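Local coordinates for ofchtiv-allosamidin (Ostrinia furnacalis, PDB 6JMB), which probably hydrolyses the beta-1,4 linkages of chitin as a group IV insect chitinase of glycoside hydrolase family 18, and binds the inhibitor allosamidin in its substrate cleft, at residues Asn62-Gln65 with Phe66-Leu69; Val230-Trp233 with Leu234-Gly237; Thr303-Leu306 with Ala307-Pro310; Ser320-Asn323 with Val324-Thr328; Thr349-His353 with Gly354-Glu358. All coordinates share one frame; numbering follows the deposited sequence.

Contact 1: Asn62-Gln65 with Phe66-Leu69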
loop_
_atom_site.group_PDB
_atom_site.type_symbol
_atom_site.label_atom_id
_atom_site.label_comp_id
_atom_site.label_asym_id
_atom_site.label_seq_id
_atom_site.Cartn_x
_atom_site.Cartn_y
_atom_site.Cartn_z
ATOM N N ASN A 62 21.243 -1.887 5.876
ATOM C CA ASN A 62 19.986 -2.442 5.380
ATOM C C ASN A 62 19.614 -1.905 4.000
ATOM O O ASN A 62 19.099 -2.661 3.168
ATOM C CB ASN A 62 18.863 -2.220 6.388
ATOM C CG ASN A 62 17.843 -3.339 6.378
ATOM O OD1 ASN A 62 18.197 -4.516 6.431
ATOM N ND2 ASN A 62 16.568 -2.977 6.317
ATOM N N PHE A 63 19.841 -0.609 3.737
ATOM C CA PHE A 63 19.601 -0.073 2.397
ATOM C C PHE A 63 20.339 -0.909 1.361
ATOM O O PHE A 63 19.766 -1.322 0.345
ATOM C CB PHE A 63 20.147 1.354 2.281
ATOM C CG PHE A 63 19.314 2.449 2.928
ATOM C CD1 PHE A 63 17.924 2.425 2.982
ATOM C CD2 PHE A 63 19.968 3.560 3.432
ATOM C CE1 PHE A 63 17.220 3.497 3.562
ATOM C CE2 PHE A 63 19.277 4.618 4.009
ATOM C CZ PHE A 63 17.906 4.593 4.072
ATOM N N LYS A 64 21.634 -1.146 1.603
ATOM C CA LYS A 64 22.466 -1.834 0.625
ATOM C C LYS A 64 22.136 -3.320 0.539
ATOM O O LYS A 64 22.195 -3.898 -0.549
ATOM C CB LYS A 64 23.940 -1.615 0.967
ATOM C CG LYS A 64 24.914 -2.196 -0.043
ATOM C CD LYS A 64 24.798 -1.504 -1.394
ATOM C CE LYS A 64 25.952 -1.896 -2.305
ATOM N NZ LYS A 64 25.660 -1.614 -3.734
ATOM N N GLN A 65 21.773 -3.953 1.657
ATOM C CA GLN A 65 21.341 -5.345 1.580
ATOM C C GLN A 65 20.102 -5.466 0.704
ATOM O O GLN A 65 19.985 -6.397 -0.103
ATOM C CB GLN A 65 21.043 -5.885 2.974
ATOM C CG GLN A 65 22.271 -6.135 3.822
ATOM C CD GLN A 65 21.909 -6.685 5.183
ATOM O OE1 GLN A 65 22.369 -6.184 6.211
ATOM N NE2 GLN A 65 21.069 -7.716 5.199
ATOM N N PHE A 66 19.185 -4.503 0.832
ATOM C CA PHE A 66 17.958 -4.497 0.045
ATOM C C PHE A 66 18.256 -4.345 -1.440
ATOM O O PHE A 66 17.758 -5.118 -2.265
ATOM C CB PHE A 66 17.065 -3.363 0.554
ATOM C CG PHE A 66 15.705 -3.295 -0.092
ATOM C CD1 PHE A 66 14.647 -4.055 0.393
ATOM C CD2 PHE A 66 15.477 -2.437 -1.153
ATOM C CE1 PHE A 66 13.388 -3.966 -0.184
ATOM C CE2 PHE A 66 14.219 -2.350 -1.740
ATOM C CZ PHE A 66 13.177 -3.113 -1.248
ATOM N N THR A 67 19.068 -3.347 -1.812
ATOM C CA THR A 67 19.359 -3.173 -3.231
ATOM C C THR A 67 20.216 -4.305 -3.776
ATOM O O THR A 67 20.159 -4.587 -4.978
ATOM C CB THR A 67 19.984 -1.806 -3.522
ATOM O OG1 THR A 67 21.237 -1.698 -2.834
ATOM C CG2 THR A 67 19.053 -0.685 -3.070
ATOM N N SER A 68 20.965 -4.992 -2.910
ATOM C CA SER A 68 21.754 -6.138 -3.343
ATOM C C SER A 68 20.901 -7.334 -3.738
ATOM O O SER A 68 21.452 -8.313 -4.255
ATOM C CB SER A 68 22.757 -6.537 -2.263
ATOM O OG SER A 68 23.772 -5.551 -2.156
ATOM N N LEU A 69 19.584 -7.289 -3.508
ATOM C CA LEU A 69 18.717 -8.318 -4.067
ATOM C C LEU A 69 18.830 -8.392 -5.584
ATOM O O LEU A 69 18.507 -9.431 -6.169
ATOM C CB LEU A 69 17.266 -8.071 -3.652
ATOM C CG LEU A 69 16.951 -8.254 -2.165
ATOM C CD1 LEU A 69 15.594 -7.640 -1.827
ATOM C CD2 LEU A 69 17.002 -9.731 -1.771
HETATM O O HOH W 1 23.353 -2.884 -4.050
#
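In the short helix that starts at Asn62, between barrel strands 35-43 and 77-83, Ser68 turns back on the carbonyl of Lys64 and holds it with two bonds. Ser68 OG donates to Lys64 O over 2.8 Å from above the carbonyl plane, while Ser68 N donates to Lys64 O over 2.9 Å from the other face. With OG anti to its own carbonyl carbon (chi1 -70°), the hydroxyl is carried back over the preceding turn. Two regular helical bonds run alongside: Phe66 N to Asn62 O and Thr67 N to Phe63 O, both 3.0 Å long. The Lys64 chain bends at chi2 (65°) and crosses Thr67 at about a right angle, its CD 3.8 Å from Thr67 OG1. A water then ties the polar ends together. It accepts from Lys64 NZ at 2.7 Å and donates to both Thr67 OG1 and Ser68 OG, the latter over a longer 3.3 Å. Thr67 OG1 is also hydrogen-bonded to Tyr116 O. On the buried side the rings of Phe63 and Phe66 both meet Tyr38, whose hydroxyl is hydrogen-bonded to Asn62 ND2. Two donors on one carbonyl probably polarise Lys64 O, and the lysine's ammonium group reaches the two hydroxyls through the water instead of touching them.

Contact 2: Val230-Trp233 with Leu234-Gly237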
loop_
_atom_site.group_PDB
_atom_site.type_symbol
_atom_site.label_atom_id
_atom_site.label_comp_id
_atom_site.label_asym_id
_atom_site.label_seq_id
_atom_site.Cartn_x
_atom_site.Cartn_y
_atom_site.Cartn_z
ATOM N N VAL A 230 -10.618 2.686 -8.943
ATOM C CA VAL A 230 -9.930 2.440 -10.209
ATOM C C VAL A 230 -10.611 3.195 -11.339
ATOM O O VAL A 230 -9.955 3.852 -12.158
ATOM C CB VAL A 230 -9.842 0.931 -10.495
ATOM C CG1 VAL A 230 -9.405 0.694 -11.944
ATOM C CG2 VAL A 230 -8.863 0.271 -9.525
ATOM N N GLN A 231 -11.943 3.123 -11.393
ATOM C CA GLN A 231 -12.652 3.813 -12.461
ATOM C C GLN A 231 -12.508 5.324 -12.338
ATOM O O GLN A 231 -12.444 6.014 -13.363
ATOM C CB GLN A 231 -14.116 3.374 -12.512
ATOM C CG GLN A 231 -14.301 1.884 -12.813
ATOM C CD GLN A 231 -13.583 1.446 -14.074
ATOM O OE1 GLN A 231 -13.714 2.074 -15.124
ATOM N NE2 GLN A 231 -12.810 0.365 -13.976
ATOM N N TYR A 232 -12.423 5.857 -11.112
ATOM C CA TYR A 232 -12.155 7.287 -10.970
ATOM C C TYR A 232 -10.809 7.656 -11.590
ATOM O O TYR A 232 -10.718 8.590 -12.397
ATOM C CB TYR A 232 -12.200 7.751 -9.507
ATOM C CG TYR A 232 -11.650 9.158 -9.448
ATOM C CD1 TYR A 232 -12.390 10.220 -9.949
ATOM C CD2 TYR A 232 -10.360 9.413 -8.994
ATOM C CE1 TYR A 232 -11.882 11.501 -9.968
ATOM C CE2 TYR A 232 -9.841 10.699 -9.008
ATOM C CZ TYR A 232 -10.610 11.733 -9.501
ATOM O OH TYR A 232 -10.097 13.007 -9.527
ATOM N N TRP A 233 -9.748 6.931 -11.222
ATOM C CA TRP A 233 -8.416 7.282 -11.703
ATOM C C TRP A 233 -8.322 7.152 -13.216
ATOM O O TRP A 233 -7.726 8.011 -13.879
ATOM C CB TRP A 233 -7.341 6.473 -10.968
ATOM C CG TRP A 233 -7.062 7.067 -9.618
ATOM C CD1 TRP A 233 -7.724 6.811 -8.450
ATOM C CD2 TRP A 233 -6.079 8.066 -9.311
ATOM N NE1 TRP A 233 -7.204 7.582 -7.430
ATOM C CE2 TRP A 233 -6.191 8.355 -7.935
ATOM C CE3 TRP A 233 -5.105 8.731 -10.066
ATOM C CZ2 TRP A 233 -5.377 9.285 -7.303
ATOM C CZ3 TRP A 233 -4.293 9.658 -9.435
ATOM C CH2 TRP A 233 -4.430 9.922 -8.065
ATOM N N LEU A 234 -8.933 6.111 -13.790
ATOM C CA LEU A 234 -8.961 5.989 -15.244
ATOM C C LEU A 234 -9.714 7.157 -15.870
ATOM O O LEU A 234 -9.248 7.766 -16.843
ATOM C CB LEU A 234 -9.607 4.662 -15.648
ATOM C CG LEU A 234 -8.830 3.390 -15.317
ATOM C CD1 LEU A 234 -9.691 2.158 -15.598
ATOM C CD2 LEU A 234 -7.534 3.321 -16.102
ATOM N N SER A 235 -10.871 7.502 -15.305
ATOM C CA SER A 235 -11.699 8.553 -15.889
ATOM C C SER A 235 -11.071 9.933 -15.744
ATOM O O SER A 235 -11.373 10.829 -16.544
ATOM C CB SER A 235 -13.091 8.542 -15.255
ATOM O OG SER A 235 -13.075 9.098 -13.952
ATOM N N ALA A 236 -10.205 10.123 -14.754
ATOM C CA ALA A 236 -9.587 11.414 -14.490
ATOM C C ALA A 236 -8.275 11.612 -15.236
ATOM O O ALA A 236 -7.652 12.670 -15.092
ATOM C CB ALA A 236 -9.377 11.605 -12.986
ATOM N N GLY A 237 -7.831 10.627 -16.010
ATOM C CA GLY A 237 -6.689 10.838 -16.877
ATOM C C GLY A 237 -5.467 9.985 -16.619
ATOM O O GLY A 237 -4.432 10.195 -17.257
#
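Tyr232 lays its ring over Ala236, and this is part of the close-packed side of the contact. Ala236 CB sits over one ring face, 4.1 Å from the Tyr232 centroid and 26° off the normal, a CH-pi contact whose shortest approach is to Tyr232 CZ at 3.7 Å. The ring leans that way because CG is anti to the backbone N (chi1 169°), beside the carbonyl that faces the next turn. That carbonyl is itself busy: Tyr232 O accepts from Ala236 N and from Ser235 OG, each at 2.9 Å. The hydroxyl comes in at a steep angle to the C=O bond. The amide nitrogen lies nearly in line with it, but its N-H is bent, being shared weakly with Trp233 O. Leu234 packs just as closely, side by side with Val230 and pointing the same way, with Val230 CG1 3.9 Å from Leu234 CD1; Leu243 and Pro240 also touch Leu234. Trp233 lies deeper, its NE1 hydrogen-bonded to Ala167 O, and Val230 is buried against Met245 of strand 243-256. All this belongs to the end of helix 226-235, which a Schellman motif closes: Gly237 takes a positive phi (118°), a shape glycine adopts easily, and Gly237 N donates to Leu234 O at 3.3 Å. The solvent side is looser. There Gln231 merely slants across the Leu234 methyl, with Gln231 NE2 hydrogen-bonded to Tyr333 OH, and Ser235 and Gly237 lie exposed.

Contact 3: Thr303-Leu306 with Ala307-Pro310; sequences TDNL and AKVP
Ala307 covers one face of the Asp304 carboxylate, with its CB almost directly above Asp304 CG at 3.7 Å. Ala307 N stands over the same face and donates to Asp304 OD1 at 3.0 Å, from 66° out of the carboxylate plane. At the end of the group Leu306 N meets Asp304 OD1 nearly along the C-O bond, 2.9 Å away, so OD1 is gripped by two consecutive amides. Asp304 OD2 has its own partners in His205 NE2 and Glu213 N, which probably keeps the carboxylate from rotating. The second flat group, the Asn305 amide, is held more loosely. Lys308 NZ donates strongly to the backbone Asn305 O at 2.7 Å but only weakly to Asn305 OD1 at 3.4 Å. The lysine reaches back because its chain bends at chi2 (-61°) before running out straight. The Asp304 to Leu306 bond makes an Asx turn, set in the tip of the beta hairpin formed by strands 300-304 and 309-314. Where the strands resume, Lys308 and Val309 together sit opposite Asp304, a G1 bulge in which Lys308 has a positive phi (68°). Lys308 N donates to Asp304 O at 2.8 Å, Val309 N adds a weak bond to that oxygen, and Asp304 N returns one to Val309 O. Thr303 and Pro310 follow as a non-hydrogen-bonded pair, their side chains on the other face of the hairpin from Asp304 and Val309.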
loop_
_atom_site.group_PDB
_atom_site.type_symbol
_atom_site.label_atom_id
_atom_site.label_comp_id
_atom_site.label_asym_id
_atom_site.label_seq_id
_atom_site.Cartn_x
_atom_site.Cartn_y
_atom_site.Cartn_z
ATOM N N THR A 303 -18.087 -15.244 3.146
ATOM C CA THR A 303 -17.758 -14.466 1.967
ATOM C C THR A 303 -18.864 -13.443 1.757
ATOM O O THR A 303 -20.049 -13.796 1.744
ATOM C CB THR A 303 -17.671 -15.374 0.741
ATOM O OG1 THR A 303 -16.541 -16.242 0.870
ATOM C CG2 THR A 303 -17.532 -14.544 -0.533
ATOM N N ASP A 304 -18.483 -12.178 1.626
ATOM C CA ASP A 304 -19.412 -11.169 1.137
ATOM C C ASP A 304 -19.425 -11.307 -0.380
ATOM O O ASP A 304 -18.447 -10.952 -1.049
ATOM C CB ASP A 304 -18.948 -9.779 1.562
ATOM C CG ASP A 304 -19.923 -8.681 1.157
ATOM O OD1 ASP A 304 -20.589 -8.809 0.110
ATOM O OD2 ASP A 304 -20.008 -7.665 1.880
ATOM N N ASN A 305 -20.507 -11.874 -0.921
ATOM C CA ASN A 305 -20.572 -12.161 -2.348
ATOM C C ASN A 305 -20.992 -10.957 -3.176
ATOM O O ASN A 305 -21.108 -11.074 -4.399
ATOM C CB ASN A 305 -21.495 -13.355 -2.622
ATOM C CG ASN A 305 -21.112 -14.111 -3.874
ATOM O OD1 ASN A 305 -20.007 -13.960 -4.400
ATOM N ND2 ASN A 305 -22.035 -14.935 -4.366
ATOM N N LEU A 306 -21.229 -9.812 -2.539
ATOM C CA LEU A 306 -21.339 -8.561 -3.271
ATOM C C LEU A 306 -19.963 -7.925 -3.445
ATOM O O LEU A 306 -19.582 -7.540 -4.558
ATOM C CB LEU A 306 -22.280 -7.608 -2.527
ATOM C CG LEU A 306 -23.714 -8.100 -2.314
ATOM C CD1 LEU A 306 -24.508 -7.102 -1.487
ATOM C CD2 LEU A 306 -24.382 -8.333 -3.655
ATOM N N ALA A 307 -19.192 -7.856 -2.355
ATOM C CA ALA A 307 -17.893 -7.195 -2.347
ATOM C C ALA A 307 -16.748 -8.104 -2.774
ATOM O O ALA A 307 -15.656 -7.602 -3.075
ATOM C CB ALA A 307 -17.603 -6.635 -0.951
ATOM N N LYS A 308 -16.967 -9.420 -2.798
ATOM C CA LYS A 308 -15.972 -10.411 -3.235
ATOM C C LYS A 308 -14.791 -10.513 -2.268
ATOM O O LYS A 308 -13.646 -10.696 -2.685
ATOM C CB LYS A 308 -15.494 -10.199 -4.678
ATOM C CG LYS A 308 -16.599 -9.825 -5.661
ATOM C CD LYS A 308 -17.662 -10.904 -5.750
ATOM C CE LYS A 308 -18.765 -10.465 -6.696
ATOM N NZ LYS A 308 -19.842 -11.496 -6.794
ATOM N N VAL A 309 -15.069 -10.409 -0.970
ATOM C CA VAL A 309 -14.024 -10.493 0.056
ATOM C C VAL A 309 -14.550 -11.269 1.245
ATOM O O VAL A 309 -15.756 -11.293 1.523
ATOM C CB VAL A 309 -13.565 -9.097 0.530
ATOM C CG1 VAL A 309 -12.750 -8.403 -0.551
ATOM C CG2 VAL A 309 -14.756 -8.255 0.959
ATOM N N PRO A 310 -13.646 -11.908 1.985
ATOM C CA PRO A 310 -14.046 -12.639 3.188
ATOM C C PRO A 310 -14.019 -11.750 4.422
ATOM O O PRO A 310 -13.355 -10.713 4.481
ATOM C CB PRO A 310 -12.940 -13.694 3.309
ATOM C CG PRO A 310 -11.718 -12.946 2.848
ATOM C CD PRO A 310 -12.206 -12.068 1.703
#

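Contact 4: Ser320-Asn323 with Val324-Thr328; sequences SFDN and VESMT
Asn323 and Ser326 face each other across the first turn of a helix, each gripping the other's backbone amide. Asn323 OD1 takes Ser326 N nearly head-on at 2.9 Å, with a nearly straight N-H. In return Ser326 OG accepts from Asn323 N, also at 2.9 Å. The same hydroxyl spends its proton on Asp322 OD1, a short 2.6 Å bond that arrives on the anti side of the carboxylate, 25° out of plane. Asp322 OD1 has a second partner in the salt bridge to Lys330 NZ, further along the helix. Glu325 folds back through a bend at chi2 (98°) and stacks its carboxylate on the Asn323 amide, the planes 19° apart and Glu325 OE1 3.4 Å from Asn323 CG. A water bridges their outer ends, accepting from Asn323 ND2 and donating to Glu325 OE2. Beneath the side chains Met327 N bonds to Asn323 O at 2.8 Å, starting the helical pattern. The positive end of the helix dipole probably favours the acidic Asp322 and Glu325 here. With Asn323 as N-cap and Ser326 answering it, this is a capping box at the start of helix 324-336.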
loop_
_atom_site.group_PDB
_atom_site.type_symbol
_atom_site.label_atom_id
_atom_site.label_comp_id
_atom_site.label_asym_id
_atom_site.label_seq_id
_atom_site.Cartn_x
_atom_site.Cartn_y
_atom_site.Cartn_z
ATOM N N SER A 320 -12.067 -7.972 8.826
ATOM C CA SER A 320 -12.021 -7.958 7.370
ATOM C C SER A 320 -10.609 -8.331 6.937
ATOM O O SER A 320 -9.634 -7.824 7.498
ATOM C CB SER A 320 -12.340 -6.551 6.872
ATOM O OG SER A 320 -11.833 -6.349 5.570
ATOM N N PHE A 321 -10.494 -9.218 5.952
ATOM C CA PHE A 321 -9.176 -9.610 5.463
ATOM C C PHE A 321 -9.277 -9.992 3.993
ATOM O O PHE A 321 -10.353 -9.956 3.392
ATOM C CB PHE A 321 -8.557 -10.723 6.322
ATOM C CG PHE A 321 -9.270 -12.048 6.231
ATOM C CD1 PHE A 321 -10.519 -12.232 6.803
ATOM C CD2 PHE A 321 -8.669 -13.124 5.589
ATOM C CE1 PHE A 321 -11.162 -13.464 6.726
ATOM C CE2 PHE A 321 -9.302 -14.358 5.521
ATOM C CZ PHE A 321 -10.549 -14.526 6.084
ATOM N N ASP A 322 -8.133 -10.332 3.407
ATOM C CA ASP A 322 -8.083 -10.826 2.041
ATOM C C ASP A 322 -7.299 -12.128 2.015
ATOM O O ASP A 322 -6.289 -12.266 2.714
ATOM C CB ASP A 322 -7.468 -9.782 1.103
ATOM C CG ASP A 322 -8.503 -8.805 0.575
ATOM O OD1 ASP A 322 -9.183 -9.152 -0.414
ATOM O OD2 ASP A 322 -8.668 -7.705 1.159
ATOM N N ASN A 323 -7.783 -13.087 1.230
ATOM C CA ASN A 323 -7.194 -14.419 1.146
ATOM C C ASN A 323 -6.863 -14.730 -0.314
ATOM O O ASN A 323 -6.950 -13.865 -1.182
ATOM C CB ASN A 323 -8.104 -15.459 1.807
ATOM C CG ASN A 323 -9.488 -15.527 1.183
ATOM O OD1 ASN A 323 -9.738 -14.972 0.110
ATOM N ND2 ASN A 323 -10.401 -16.226 1.861
ATOM N N VAL A 324 -6.494 -15.984 -0.586
ATOM C CA VAL A 324 -6.118 -16.352 -1.951
ATOM C C VAL A 324 -7.283 -16.138 -2.910
ATOM O O VAL A 324 -7.105 -15.619 -4.018
ATOM C CB VAL A 324 -5.584 -17.796 -1.990
ATOM C CG1 VAL A 324 -5.591 -18.348 -3.425
ATOM C CG2 VAL A 324 -4.189 -17.858 -1.368
ATOM N N GLU A 325 -8.494 -16.500 -2.483
ATOM C CA GLU A 325 -9.660 -16.372 -3.349
ATOM C C GLU A 325 -9.987 -14.912 -3.643
ATOM O O GLU A 325 -10.264 -14.549 -4.792
ATOM C CB GLU A 325 -10.846 -17.100 -2.711
ATOM C CG GLU A 325 -10.519 -18.548 -2.324
ATOM C CD GLU A 325 -10.159 -18.720 -0.845
ATOM O OE1 GLU A 325 -9.002 -18.436 -0.444
ATOM O OE2 GLU A 325 -11.043 -19.161 -0.077
ATOM N N SER A 326 -9.950 -14.044 -2.628
ATOM C CA SER A 326 -10.262 -12.643 -2.885
ATOM C C SER A 326 -9.137 -11.948 -3.640
ATOM O O SER A 326 -9.397 -11.060 -4.455
ATOM C CB SER A 326 -10.613 -11.907 -1.586
ATOM O OG SER A 326 -9.478 -11.745 -0.746
ATOM N N MET A 327 -7.888 -12.345 -3.390
ATOM C CA MET A 327 -6.773 -11.829 -4.176
ATOM C C MET A 327 -6.930 -12.206 -5.643
ATOM O O MET A 327 -6.673 -11.391 -6.533
ATOM C CB MET A 327 -5.454 -12.374 -3.616
ATOM C CG MET A 327 -4.210 -11.630 -4.055
ATOM S SD MET A 327 -4.252 -9.888 -3.598
ATOM C CE MET A 327 -4.191 -9.967 -1.808
ATOM N N THR A 328 -7.377 -13.438 -5.910
ATOM C CA THR A 328 -7.621 -13.865 -7.287
ATOM C C THR A 328 -8.654 -12.964 -7.962
ATOM O O THR A 328 -8.457 -12.509 -9.095
ATOM C CB THR A 328 -8.069 -15.330 -7.310
ATOM O OG1 THR A 328 -7.006 -16.151 -6.803
ATOM C CG2 THR A 328 -8.388 -15.777 -8.744
HETATM O O HOH W 2 -13.023 -16.898 0.846
#

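Contact 5: Thr349-His353 with Gly354-Glu358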
loop_
_atom_site.group_PDB
_atom_site.type_symbol
_atom_site.label_atom_id
_atom_site.label_comp_id
_atom_site.label_asym_id
_atom_site.label_seq_id
_atom_site.Cartn_x
_atom_site.Cartn_y
_atom_site.Cartn_z
ATOM N N THR A 349 3.836 -9.395 5.610
ATOM C CA THR A 349 2.695 -10.063 6.234
ATOM C C THR A 349 1.993 -11.051 5.310
ATOM O O THR A 349 0.902 -11.523 5.649
ATOM C CB THR A 349 1.694 -9.083 6.854
ATOM O OG1 THR A 349 1.138 -8.250 5.833
ATOM C CG2 THR A 349 2.364 -8.214 7.917
ATOM N N ASP A 350 2.568 -11.373 4.153
ATOM C CA ASP A 350 2.162 -12.608 3.508
ATOM C C ASP A 350 2.504 -13.757 4.454
ATOM O O ASP A 350 3.258 -13.596 5.419
ATOM C CB ASP A 350 2.898 -12.771 2.170
ATOM C CG ASP A 350 2.139 -13.645 1.159
ATOM O OD1 ASP A 350 1.172 -14.353 1.524
ATOM O OD2 ASP A 350 2.528 -13.624 -0.029
ATOM N N ASP A 351 1.941 -14.934 4.180
ATOM C CA ASP A 351 2.333 -16.134 4.922
ATOM C C ASP A 351 3.682 -16.603 4.372
ATOM O O ASP A 351 3.800 -17.599 3.653
ATOM C CB ASP A 351 1.252 -17.204 4.844
ATOM C CG ASP A 351 1.571 -18.427 5.682
ATOM O OD1 ASP A 351 2.342 -18.320 6.659
ATOM O OD2 ASP A 351 1.037 -19.507 5.352
ATOM N N PHE A 352 4.719 -15.836 4.719
ATOM C CA PHE A 352 6.030 -16.046 4.112
ATOM C C PHE A 352 6.668 -17.360 4.542
ATOM O O PHE A 352 7.463 -17.928 3.784
ATOM C CB PHE A 352 6.952 -14.832 4.307
ATOM C CG PHE A 352 7.264 -14.485 5.744
ATOM C CD1 PHE A 352 6.358 -13.775 6.518
ATOM C CD2 PHE A 352 8.496 -14.806 6.295
ATOM C CE1 PHE A 352 6.662 -13.421 7.836
ATOM C CE2 PHE A 352 8.804 -14.457 7.607
ATOM C CZ PHE A 352 7.886 -13.768 8.376
ATOM N N HIS A 353 6.305 -17.878 5.713
ATOM C CA HIS A 353 6.797 -19.168 6.179
ATOM C C HIS A 353 5.908 -20.333 5.750
ATOM O O HIS A 353 6.237 -21.487 6.052
ATOM C CB HIS A 353 6.901 -19.184 7.709
ATOM C CG HIS A 353 7.978 -18.306 8.271
ATOM N ND1 HIS A 353 9.248 -18.236 7.736
ATOM C CD2 HIS A 353 7.979 -17.486 9.350
ATOM C CE1 HIS A 353 9.981 -17.403 8.455
ATOM N NE2 HIS A 353 9.233 -16.934 9.441
ATOM N N GLY A 354 4.786 -20.068 5.085
ATOM C CA GLY A 354 3.908 -21.137 4.645
ATOM C C GLY A 354 3.255 -21.911 5.767
ATOM O O GLY A 354 2.943 -23.096 5.598
ATOM N N LEU A 355 3.015 -21.264 6.908
ATOM C CA LEU A 355 2.449 -21.949 8.063
ATOM C C LEU A 355 0.976 -22.282 7.889
ATOM O O LEU A 355 0.450 -23.106 8.648
ATOM C CB LEU A 355 2.635 -21.099 9.318
ATOM C CG LEU A 355 4.073 -20.712 9.646
ATOM C CD1 LEU A 355 4.128 -19.882 10.920
ATOM C CD2 LEU A 355 4.939 -21.960 9.768
ATOM N N CYS A 356 0.301 -21.676 6.916
ATOM C CA CYS A 356 -1.136 -21.845 6.750
ATOM C C CYS A 356 -1.515 -22.858 5.675
ATOM O O CYS A 356 -2.698 -22.971 5.334
ATOM C CB CYS A 356 -1.806 -20.491 6.512
ATOM S SG CYS A 356 -1.654 -19.418 7.963
ATOM N N GLY A 357 -0.545 -23.594 5.133
ATOM C CA GLY A 357 -0.832 -24.769 4.336
ATOM C C GLY A 357 -1.008 -24.556 2.849
ATOM O O GLY A 357 -1.314 -25.525 2.139
ATOM N N GLU A 358 -0.832 -23.336 2.348
ATOM C CA GLU A 358 -0.983 -23.050 0.926
ATOM C C GLU A 358 0.345 -22.682 0.271
ATOM O O GLU A 358 0.368 -21.992 -0.751
ATOM C CB GLU A 358 -2.032 -21.966 0.680
ATOM C CG GLU A 358 -3.453 -22.377 1.046
ATOM C CD GLU A 358 -4.479 -21.338 0.637
ATOM O OE1 GLU A 358 -5.235 -21.589 -0.325
ATOM O OE2 GLU A 358 -4.527 -20.265 1.274
HETATM O O HOH W 3 0.215 -20.766 3.094
#
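A chi1 of -176° swings the Asp351 carboxylate away from its own amide and toward the Leu355 and Cys356 amides, and a small chi2 of 24° turns one oxygen to each. Asp351 OD1 accepts from Leu355 N at 3.0 Å and Asp351 OD2 from Cys356 N at 2.8 Å. Both donors come in on the syn side, about 20° out of the plane, so the group is held flat and cannot easily turn. Asp351 OD2 also accepts a hydrogen bond from a water at 2.7 Å, which in turn accepts from Glu358 N. The buried acid thus spans two successive type I turns. The first runs from Asp351 to Gly354, closed by Gly354 N to Asp351 O at 3.0 Å, with the donor well above the carbonyl plane. The second runs from Gly354 to Gly357. Gly354 joins them with a positive phi, which glycine accommodates readily. On the outer side His353 CB rests 3.8 Å from Leu355 CG, and Phe352 CE2 lies over one face of the His353 ring, displaced toward its rim. The loop follows strand 341-345. Cys356 fastens it by a disulfide to Cys290 of helix 286-295, where Gln294 NE2 also hydrogen-bonds to Leu355 O, and Asp350 accepts from Leu363 N and Leu364 N at the start of helix 362-373.

From the N terminus the five contacts come in series, none nesting within or crossing another, and each closes only a turn or short loop. Contact 1 lies at the end of helix 62-67, on the way into strand 77-83; contact 2 ends the helix before strand 243-256, beyond the chain's centre, with the centres about 35 Å apart. Contact 3 turns a hairpin that probably belongs to the alpha/beta insertion usual in many family 18 chitinases. The chain then returns through contact 4 into helix 324-336. Contacts 3 and 4 touch, Pro310 CD lying 3.3 Å from Phe321 O. Contact 5, after strand 341-345, reaches contact 4 where Val324 CG2 meets Glu358 OE2.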